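PDB 6ZP9: PrimPol AEP domain (PP-N190) from Cyanophage S-2L, which probably synthesises primers and extends DNA as the archaeo-eukaryotic primase (AEP) domain of the primase-polymerase of a phage that uses 2-aminoadenine in place of adenine. Local coordinates for residues R163-P168 / A176-A181; L20-L25 / F114-G119. All coordinates share one frame; numbering follows the deposited sequence. Where two conformers were deposited one is given.

Contact 1: R163-P168 / A176-A181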
# COMPACT_ATOMS: atom_id res chain seq x y z
N ARG A 163 4.09 -1.10 -1.87
CA ARG A 163 4.47 -1.16 -3.28
C ARG A 163 3.56 -0.28 -4.13
O ARG A 163 2.34 -0.31 -3.98
CB ARG A 163 4.36 -2.56 -3.78
CG ARG A 163 5.52 -3.44 -3.42
CD ARG A 163 6.84 -3.08 -4.08
NE ARG A 163 7.85 -3.98 -3.61
CZ ARG A 163 8.33 -4.98 -4.31
NH1 ARG A 163 9.19 -5.78 -3.78
NH2 ARG A 163 7.97 -5.14 -5.51
N LEU A 164 4.16 0.52 -5.01
CA LEU A 164 3.45 1.46 -5.86
C LEU A 164 3.04 0.79 -7.18
O LEU A 164 3.86 0.15 -7.84
CB LEU A 164 4.34 2.68 -6.11
CG LEU A 164 3.84 3.76 -7.06
CD1 LEU A 164 2.55 4.41 -6.52
CD2 LEU A 164 4.93 4.80 -7.33
N ALA A 165 1.76 0.92 -7.55
CA ALA A 165 1.26 0.38 -8.81
C ALA A 165 1.96 1.04 -9.98
O ALA A 165 2.35 2.21 -9.92
CB ALA A 165 -0.25 0.59 -8.94
N GLY A 166 2.13 0.29 -11.07
CA GLY A 166 2.70 0.83 -12.28
C GLY A 166 4.21 0.84 -12.34
O GLY A 166 4.76 1.33 -13.35
N CYS A 167 4.90 0.34 -11.32
CA CYS A 167 6.36 0.23 -11.35
C CYS A 167 6.77 -1.23 -11.27
O CYS A 167 6.06 -2.05 -10.68
CB CYS A 167 7.02 0.99 -10.18
SG CYS A 167 6.51 2.72 -10.08
N PRO A 168 7.92 -1.57 -11.84
CA PRO A 168 8.33 -2.98 -11.87
C PRO A 168 8.82 -3.50 -10.52
O PRO A 168 9.47 -2.79 -9.74
CB PRO A 168 9.45 -3.00 -12.91
CG PRO A 168 9.97 -1.62 -12.95
CD PRO A 168 8.81 -0.72 -12.66
N ALA A 176 3.65 -3.82 -11.22
CA ALA A 176 2.55 -3.92 -10.26
C ALA A 176 1.27 -3.36 -10.86
O ALA A 176 1.28 -2.34 -11.56
CB ALA A 176 2.91 -3.19 -8.97
N GLN A 177 0.15 -4.01 -10.56
CA GLN A 177 -1.12 -3.69 -11.21
C GLN A 177 -2.25 -3.65 -10.19
O GLN A 177 -2.39 -4.58 -9.38
CB GLN A 177 -1.44 -4.72 -12.30
CG GLN A 177 -2.82 -4.57 -12.91
CD GLN A 177 -2.84 -3.61 -14.07
OE1 GLN A 177 -1.81 -3.07 -14.46
NE2 GLN A 177 -4.03 -3.38 -14.63
N ILE A 178 -3.07 -2.60 -10.24
CA ILE A 178 -4.29 -2.53 -9.45
C ILE A 178 -5.36 -3.38 -10.12
O ILE A 178 -5.48 -3.40 -11.35
CB ILE A 178 -4.74 -1.07 -9.28
CG1 ILE A 178 -3.81 -0.41 -8.27
CG2 ILE A 178 -6.20 -0.98 -8.81
CD1 ILE A 178 -4.00 1.04 -8.15
N PHE A 179 -6.14 -4.11 -9.31
CA PHE A 179 -7.22 -4.91 -9.86
C PHE A 179 -8.34 -5.03 -8.82
O PHE A 179 -8.16 -4.72 -7.64
CB PHE A 179 -6.72 -6.28 -10.33
CG PHE A 179 -6.32 -7.21 -9.21
CD1 PHE A 179 -5.11 -7.04 -8.54
CD2 PHE A 179 -7.16 -8.25 -8.83
CE1 PHE A 179 -4.74 -7.90 -7.51
CE2 PHE A 179 -6.80 -9.13 -7.79
CZ PHE A 179 -5.58 -8.95 -7.13
N ASN A 180 -9.52 -5.44 -9.29
CA ASN A 180 -10.70 -5.62 -8.45
C ASN A 180 -11.09 -4.33 -7.70
O ASN A 180 -11.57 -4.38 -6.57
CB ASN A 180 -10.52 -6.78 -7.47
CG ASN A 180 -10.66 -8.13 -8.14
OD1 ASN A 180 -11.21 -8.24 -9.24
ND2 ASN A 180 -10.20 -9.18 -7.46
N ALA A 181 -10.90 -3.18 -8.34
CA ALA A 181 -11.40 -1.94 -7.77
C ALA A 181 -12.93 -1.92 -7.82
O ALA A 181 -13.54 -2.32 -8.81
CB ALA A 181 -10.83 -0.73 -8.50
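Ala176 meets the type II beta turn Leu164-Cys167 through both polar groups of its backbone, tying the turn that follows strand 161-163 to the start of strand 177-179. These are outermost strands of two different antiparallel sheets, and the connection between them runs through this turn and the seven residues that separate the segments. Ala176 O accepts Gly166 N at 2.8 Å, and Ala176 N donates to Cys167 O at 3.0 Å in an almost straight bond (175°). Both donors stand above the plane of the carbonyl they address. Gly166 occupies the third position of the turn at a positive phi of 85°, the signature of type II.

The side chains fill in beside this pair of hydrogen bonds. The methyl of Ala176 faces the turn, with CB 3.7 Å from Leu164 O and 3.8 Å from Cys167 O, so within this contact it rests against two backbone carbonyl oxygens. Leu164 and Cys167 turn their own side chains away from strand 177-179: Leu164 packs on His22 and Ile70, Cys167 on Val58 and Ser68. Ala165 offers its methyl to Ile178. There CG1 lies anti to the carbonyl carbon (chi1 -74°) and the chain runs on extended to CD1, which brings the longer branch of Ile178 alongside Ala165. Ala165 CB touches two successive carbons of that branch, Ile178 CG1 at 3.8 Å and Ile178 CD1 at 3.9 Å.

Contact 2: L20-L25 / F114-G119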
# COMPACT_ATOMS: atom_id res chain seq x y z
N LEU A 20 -1.09 7.12 -10.94
CA LEU A 20 -2.13 8.08 -10.60
C LEU A 20 -3.38 7.38 -10.09
O LEU A 20 -4.07 7.89 -9.19
CB LEU A 20 -2.45 8.96 -11.80
CG LEU A 20 -1.31 9.93 -12.12
CD1 LEU A 20 -1.61 10.71 -13.38
CD2 LEU A 20 -1.04 10.88 -10.95
N LEU A 21 -3.69 6.19 -10.63
CA LEU A 21 -4.84 5.42 -10.15
C LEU A 21 -4.64 4.99 -8.70
O LEU A 21 -5.57 5.05 -7.90
CB LEU A 21 -5.09 4.21 -11.05
CG LEU A 21 -6.22 3.29 -10.59
CD1 LEU A 21 -7.57 3.98 -10.64
CD2 LEU A 21 -6.24 2.00 -11.40
N HIS A 22 -3.43 4.53 -8.36
CA HIS A 22 -3.13 4.18 -6.97
C HIS A 22 -3.39 5.36 -6.04
O HIS A 22 -4.05 5.22 -5.01
CB HIS A 22 -1.67 3.72 -6.87
CG HIS A 22 -1.37 2.87 -5.67
ND1 HIS A 22 -0.21 2.12 -5.56
CD2 HIS A 22 -2.06 2.66 -4.52
CE1 HIS A 22 -0.21 1.49 -4.40
NE2 HIS A 22 -1.32 1.79 -3.75
N LEU A 23 -2.87 6.53 -6.41
CA LEU A 23 -3.08 7.74 -5.60
C LEU A 23 -4.56 8.11 -5.54
O LEU A 23 -5.07 8.50 -4.49
CB LEU A 23 -2.27 8.91 -6.17
CG LEU A 23 -0.87 9.16 -5.61
CD1 LEU A 23 -0.07 7.89 -5.60
CD2 LEU A 23 -0.15 10.20 -6.44
N SER A 24 -5.26 8.01 -6.68
CA SER A 24 -6.66 8.38 -6.75
C SER A 24 -7.51 7.48 -5.86
O SER A 24 -8.36 7.96 -5.09
CB SER A 24 -7.13 8.28 -8.20
OG SER A 24 -8.37 8.94 -8.36
N LEU A 25 -7.32 6.17 -5.95
CA LEU A 25 -8.10 5.27 -5.11
C LEU A 25 -7.82 5.50 -3.63
O LEU A 25 -8.70 5.29 -2.79
CB LEU A 25 -7.82 3.83 -5.52
CG LEU A 25 -8.25 3.46 -6.95
CD1 LEU A 25 -7.79 2.04 -7.27
CD2 LEU A 25 -9.76 3.59 -7.13
N PHE A 114 -9.96 -2.08 -3.23
CA PHE A 114 -9.19 -2.53 -4.39
C PHE A 114 -8.07 -3.43 -3.90
O PHE A 114 -7.78 -3.51 -2.71
CB PHE A 114 -8.64 -1.36 -5.21
CG PHE A 114 -7.55 -0.57 -4.53
CD1 PHE A 114 -7.86 0.46 -3.66
CD2 PHE A 114 -6.22 -0.80 -4.82
CE1 PHE A 114 -6.88 1.22 -3.07
CE2 PHE A 114 -5.21 -0.04 -4.23
CZ PHE A 114 -5.55 0.98 -3.34
N GLN A 115 -7.46 -4.12 -4.85
CA GLN A 115 -6.35 -5.02 -4.58
C GLN A 115 -5.21 -4.67 -5.51
O GLN A 115 -5.38 -3.95 -6.50
CB GLN A 115 -6.78 -6.49 -4.73
CG GLN A 115 -7.91 -6.86 -3.78
CD GLN A 115 -8.37 -8.29 -3.92
OE1 GLN A 115 -8.99 -8.65 -4.93
NE2 GLN A 115 -8.10 -9.11 -2.90
N LEU A 116 -4.02 -5.18 -5.18
CA LEU A 116 -2.83 -4.85 -5.94
C LEU A 116 -1.98 -6.09 -6.12
O LEU A 116 -1.67 -6.78 -5.14
CB LEU A 116 -2.03 -3.74 -5.26
CG LEU A 116 -0.88 -3.19 -6.12
CD1 LEU A 116 -0.85 -1.68 -6.06
CD2 LEU A 116 0.43 -3.77 -5.64
N ARG A 117 -1.63 -6.37 -7.36
CA ARG A 117 -0.69 -7.44 -7.67
C ARG A 117 0.70 -6.83 -7.71
O ARG A 117 0.95 -5.91 -8.50
CB ARG A 117 -1.07 -8.08 -9.04
CG ARG A 117 -0.55 -9.48 -9.30
CD ARG A 117 -1.68 -10.43 -9.72
NE ARG A 117 -2.62 -9.79 -10.62
CZ ARG A 117 -3.92 -10.10 -10.73
NH1 ARG A 117 -4.69 -9.43 -11.59
NH2 ARG A 117 -4.45 -11.07 -9.99
N THR A 118 1.61 -7.30 -6.90
CA THR A 118 2.92 -6.66 -6.78
C THR A 118 3.94 -7.18 -7.77
O THR A 118 4.91 -6.47 -8.06
CB THR A 118 3.50 -6.86 -5.38
OG1 THR A 118 3.77 -8.26 -5.19
CG2 THR A 118 2.55 -6.35 -4.31
N GLY A 119 3.77 -8.40 -8.27
CA GLY A 119 4.84 -9.09 -8.93
C GLY A 119 5.62 -10.03 -8.03
O GLY A 119 6.35 -10.90 -8.53
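A largely apolar helix-on-sheet contact joins His22 and Leu25 of helix 16-25 to Phe114 and Leu116 of strand 114-117, a central strand of its antiparallel sheet. The axes of segment 20-25 and strand 114-117 run roughly antiparallel (149°), 10.9 Å apart at closest approach. Leu25 lays its CD1 methyl over one face of the Phe114 ring, 4.0 Å from the centroid, a CH-pi contact displaced toward the ring's rim. Its CB also reaches Phe114 CE1 at 3.7 Å. Phe114 meets the helix with CG set between its backbone N and carbonyl carbon (chi1 69°), and its ring also stacks with Tyr126 of the adjoining strand.

One turn back along the helix is the imidazole of His22. Its CE1 lies 3.6 Å from Leu116 CD1, and its CD2 lies 4.0 Å from Phe114 CZ, the rings forming an oblique pair turned 81°. The backbone N-H of Ala165 bonds to His22 ND1, which helps fix the rotation of the ring. Ile178 of the neighbouring strand touches both His22 and Leu25. A helix packed across one face of an antiparallel sheet is in keeping with the alpha/beta core of AEP primases.

Overall arrangement
From the N terminus, helix 16-25 comes first and packs on strand 114-117, much later in the chain: contact 2 closes a long loop that takes in the whole of strands 34-38, 49-52, 67-71 and 85-90. Contact 1 opens only afterwards and closes a short loop between 163-168 and 176-181, so the two lie in series, neither nested nor crossed. In space they adjoin, the centres of contacts 1 and 2 about 4 Å apart. Strands 114-117 and 177-179 are neighbours in one sheet, joined by a probable hydrogen bond from Arg117 N to Gln177 O (2.8 Å). With the turn 164-167 leading out of the other sheet, the helix and both sheets meet here.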